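Local coordinates for protein RavO (Legionella pneumophila subsp. pneumophila, PDB 6DM4) that carries an SH2 domain that binds a phosphotyrosine peptide of human Shc1, consistent with a bacterial effector that reads host tyrosine phosphorylation, at residues Glu10-Asp15 with Phe39-Ser44. Residues are numbered along the deposited sequence; the frame is centred on the assembly and turned at random.
Sequences EEIFVD and FILRWS
Phe13 and Trp43, with Ile12 and Leu41 beside them, join the end of helix 4-13 to strand 40-43, an outermost strand of the SH2 domain's antiparallel sheet within this chain. In the aromatic pair, the para carbon CZ of Phe13 meets the benzo edge of Trp43 near the indole plane, 3.7 Å from CZ3 and 4.0 Å from CE3. With CG of Trp43 anti to the backbone N (chi1 -171°) and the indole turned about CB-CG (chi2 -102°), the benzo edge is brought up to Phe13. In the aliphatic pair, CG2 of Ile12 lies 4.1 Å from CD1 of Leu41, the two side chains crossing at about a right angle, while the CA atoms of Ile12 and Leu41 stay 8.2 Å apart. CG of Leu41 also lies in plane at the edge of the Phe39 ring, two residues back. Around this layer, Tyr18 touches Phe13, Leu41 and Trp43, Met102 of helix 101-119 packs on Leu41, and Phe13 of the second subunit packs on Phe13. Arg42, between Leu41 and Trp43 in sequence with its CB pointing away from the helix, and Ser44 hydrogen-bond the modified side chain of the bound peptide, consistent with an FLVR-type SH2 motif whose arginine is Arg42. Between the two segments, the 148 Å² contact is apolar side-chain packing, across the strand from that arginine.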
ATOM      1  N   GLU A  10      -2.950   2.647  -1.990  1.00 35.31           N
ATOM      2  CA  GLU A  10      -2.201   2.137  -3.134  1.00 38.16           C
ATOM      3  C   GLU A  10      -1.201   3.170  -3.630  1.00 36.82           C
ATOM      4  O   GLU A  10      -0.026   2.858  -3.854  1.00 37.41           O
ATOM      5  CB  GLU A  10      -3.164   1.736  -4.258  1.00 40.84           C
ATOM      6  CG  GLU A  10      -2.515   0.976  -5.419  1.00 40.20           C
ATOM      7  CD  GLU A  10      -3.366   0.999  -6.690  1.00 47.26           C
ATOM      8  OE1 GLU A  10      -3.907   2.074  -7.020  1.00 53.19           O
ATOM      9  OE2 GLU A  10      -3.501  -0.047  -7.358  1.00 47.34           O
ATOM     10  N   GLU A  11      -1.654   4.415  -3.800  1.00 39.11           N
ATOM     11  CA  GLU A  11      -0.784   5.465  -4.317  1.00 39.02           C
ATOM     12  C   GLU A  11       0.419   5.679  -3.406  1.00 35.61           C
ATOM     13  O   GLU A  11       1.536   5.904  -3.884  1.00 33.00           O
ATOM     14  CB  GLU A  11      -1.578   6.764  -4.473  1.00 43.84           C
ATOM     15  CG  GLU A  11      -1.875   7.142  -5.917  1.00 52.70           C
ATOM     16  CD  GLU A  11      -2.719   8.400  -6.037  1.00 60.07           C
ATOM     17  OE1 GLU A  11      -3.925   8.349  -5.712  1.00 63.72           O
ATOM     18  OE2 GLU A  11      -2.176   9.444  -6.459  1.00 62.33           O
ATOM     19  N   ILE A  12       0.213   5.601  -2.092  1.00 29.34           N
ATOM     20  CA  ILE A  12       1.305   5.835  -1.149  1.00 32.88           C
ATOM     21  C   ILE A  12       2.230   4.627  -1.083  1.00 32.35           C
ATOM     22  O   ILE A  12       3.456   4.759  -1.176  1.00 31.88           O
ATOM     23  CB  ILE A  12       0.743   6.192   0.243  1.00 32.85           C
ATOM     24  CG1 ILE A  12      -0.020   7.516   0.193  1.00 34.85           C
ATOM     25  CG2 ILE A  12       1.863   6.267   1.298  1.00 32.78           C
ATOM     26  CD1 ILE A  12      -0.615   7.917   1.527  1.00 35.22           C
ATOM     27  N   PHE A  13       1.659   3.431  -0.926  1.00 32.62           N
ATOM     28  CA  PHE A  13       2.468   2.261  -0.606  1.00 30.62           C
ATOM     29  C   PHE A  13       3.290   1.763  -1.788  1.00 31.64           C
ATOM     30  O   PHE A  13       4.282   1.054  -1.576  1.00 29.11           O
ATOM     31  CB  PHE A  13       1.580   1.134  -0.082  1.00 31.03           C
ATOM     32  CG  PHE A  13       0.975   1.417   1.266  1.00 32.63           C
ATOM     33  CD1 PHE A  13       1.577   2.311   2.136  1.00 33.11           C
ATOM     34  CD2 PHE A  13      -0.193   0.786   1.664  1.00 37.03           C
ATOM     35  CE1 PHE A  13       1.020   2.572   3.378  1.00 35.52           C
ATOM     36  CE2 PHE A  13      -0.755   1.041   2.906  1.00 37.79           C
ATOM     37  CZ  PHE A  13      -0.150   1.934   3.763  1.00 36.46           C
ATOM     38  N   VAL A  14       2.913   2.098  -3.025  1.00 31.68           N
ATOM     39  CA  VAL A  14       3.736   1.699  -4.167  1.00 38.70           C
ATOM     40  C   VAL A  14       4.880   2.665  -4.424  1.00 36.38           C
ATOM     41  O   VAL A  14       5.770   2.352  -5.224  1.00 34.81           O
ATOM     42  CB  VAL A  14       2.929   1.563  -5.478  1.00 34.56           C
ATOM     43  CG1 VAL A  14       1.702   0.681  -5.287  1.00 35.87           C
ATOM     44  CG2 VAL A  14       2.520   2.934  -5.997  1.00 39.68           C
ATOM     45  N   ASP A  15       4.881   3.828  -3.784  1.00 30.45           N
ATOM     46  CA  ASP A  15       5.867   4.850  -4.092  1.00 33.42           C
ATOM     47  C   ASP A  15       7.206   4.495  -3.457  1.00 32.60           C
ATOM     48  O   ASP A  15       7.264   3.924  -2.364  1.00 30.28           O
ATOM     49  CB  ASP A  15       5.395   6.219  -3.601  1.00 32.09           C
ATOM     50  CG  ASP A  15       6.303   7.346  -4.048  1.00 35.40           C
ATOM     51  OD1 ASP A  15       6.048   7.925  -5.125  1.00 38.44           O
ATOM     52  OD2 ASP A  15       7.284   7.642  -3.333  1.00 35.36           O
ATOM     53  N   PHE A  39      13.123  12.665   1.743  1.00 29.05           N
ATOM     54  CA  PHE A  39      12.210  12.277   2.810  1.00 28.78           C
ATOM     55  C   PHE A  39      11.844  10.816   2.629  1.00 27.08           C
ATOM     56  O   PHE A  39      12.067  10.230   1.568  1.00 28.20           O
ATOM     57  CB  PHE A  39      10.940  13.149   2.836  1.00 27.48           C
ATOM     58  CG  PHE A  39      10.016  12.931   1.663  1.00 30.15           C
ATOM     59  CD1 PHE A  39      10.192  13.637   0.482  1.00 33.33           C
ATOM     60  CD2 PHE A  39       8.957  12.038   1.753  1.00 30.12           C
ATOM     61  CE1 PHE A  39       9.332  13.445  -0.597  1.00 34.26           C
ATOM     62  CE2 PHE A  39       8.094  11.837   0.673  1.00 32.76           C
ATOM     63  CZ  PHE A  39       8.285  12.541  -0.500  1.00 35.07           C
ATOM     64  N   ILE A  40      11.285  10.231   3.686  1.00 27.86           N
ATOM     65  CA  ILE A  40      10.648   8.926   3.585  1.00 28.41           C
ATOM     66  C   ILE A  40       9.220   9.020   4.099  1.00 29.14           C
ATOM     67  O   ILE A  40       8.858   9.919   4.859  1.00 29.37           O
ATOM     68  CB  ILE A  40      11.409   7.833   4.355  1.00 29.05           C
ATOM     69  CG1 ILE A  40      11.452   8.153   5.857  1.00 30.09           C
ATOM     70  CG2 ILE A  40      12.777   7.665   3.759  1.00 29.93           C
ATOM     71  CD1 ILE A  40      12.074   7.047   6.715  1.00 34.38           C
ATOM     72  N   LEU A  41       8.415   8.059   3.673  1.00 27.89           N
ATOM     73  CA  LEU A  41       7.117   7.780   4.260  1.00 27.35           C
ATOM     74  C   LEU A  41       7.180   6.428   4.958  1.00 29.17           C
ATOM     75  O   LEU A  41       7.958   5.547   4.573  1.00 28.28           O
ATOM     76  CB  LEU A  41       6.018   7.778   3.196  1.00 25.65           C
ATOM     77  CG  LEU A  41       5.834   9.112   2.473  1.00 29.22           C
ATOM     78  CD1 LEU A  41       4.886   8.964   1.312  1.00 30.36           C
ATOM     79  CD2 LEU A  41       5.319  10.153   3.440  1.00 31.02           C
ATOM     80  N   ARG A  42       6.374   6.272   6.002  1.00 30.02           N
ATOM     81  CA  ARG A  42       6.475   5.069   6.814  1.00 29.83           C
ATOM     82  C   ARG A  42       5.163   4.849   7.538  1.00 30.10           C
ATOM     83  O   ARG A  42       4.333   5.755   7.654  1.00 30.15           O
ATOM     84  CB  ARG A  42       7.624   5.161   7.829  1.00 32.30           C
ATOM     85  CG  ARG A  42       7.572   6.410   8.689  1.00 31.41           C
ATOM     86  CD  ARG A  42       8.754   6.489   9.632  1.00 34.40           C
ATOM     87  NE  ARG A  42       8.745   7.713  10.427  1.00 35.99           N
ATOM     88  CZ  ARG A  42       7.979   7.900  11.495  1.00 39.26           C
ATOM     89  NH1 ARG A  42       7.159   6.936  11.897  1.00 38.54           N
ATOM     90  NH2 ARG A  42       8.039   9.043  12.171  1.00 42.71           N
ATOM     91  N   TRP A  43       4.998   3.630   8.037  1.00 32.19           N
ATOM     92  CA  TRP A  43       3.822   3.290   8.826  1.00 37.32           C
ATOM     93  C   TRP A  43       3.906   3.980  10.189  1.00 37.12           C
ATOM     94  O   TRP A  43       4.855   3.761  10.943  1.00 36.38           O
ATOM     95  CB  TRP A  43       3.733   1.773   8.962  1.00 39.99           C
ATOM     96  CG  TRP A  43       2.465   1.223   9.557  1.00 43.62           C
ATOM     97  CD1 TRP A  43       2.297   0.774  10.833  1.00 46.96           C
ATOM     98  CD2 TRP A  43       1.209   1.018   8.891  1.00 44.69           C
ATOM     99  NE1 TRP A  43       1.018   0.314  11.009  1.00 49.73           N
ATOM    100  CE2 TRP A  43       0.325   0.459   9.835  1.00 47.70           C
ATOM    101  CE3 TRP A  43       0.740   1.266   7.595  1.00 42.81           C
ATOM    102  CZ2 TRP A  43      -0.996   0.139   9.525  1.00 49.07           C
ATOM    103  CZ3 TRP A  43      -0.573   0.948   7.289  1.00 43.41           C
ATOM    104  CH2 TRP A  43      -1.426   0.392   8.250  1.00 47.05           C
ATOM    105  N   SER A  44       2.925   4.827  10.488  1.00 36.50           N
ATOM    106  CA  SER A  44       2.962   5.675  11.673  1.00 37.35           C
ATOM    107  C   SER A  44       2.692   4.886  12.946  1.00 41.98           C
ATOM    108  O   SER A  44       1.935   3.909  12.951  1.00 43.71           O
ATOM    109  CB  SER A  44       1.934   6.805  11.546  1.00 36.35           C
ATOM    110  OG  SER A  44       1.690   7.434  12.795  1.00 38.49           O
TER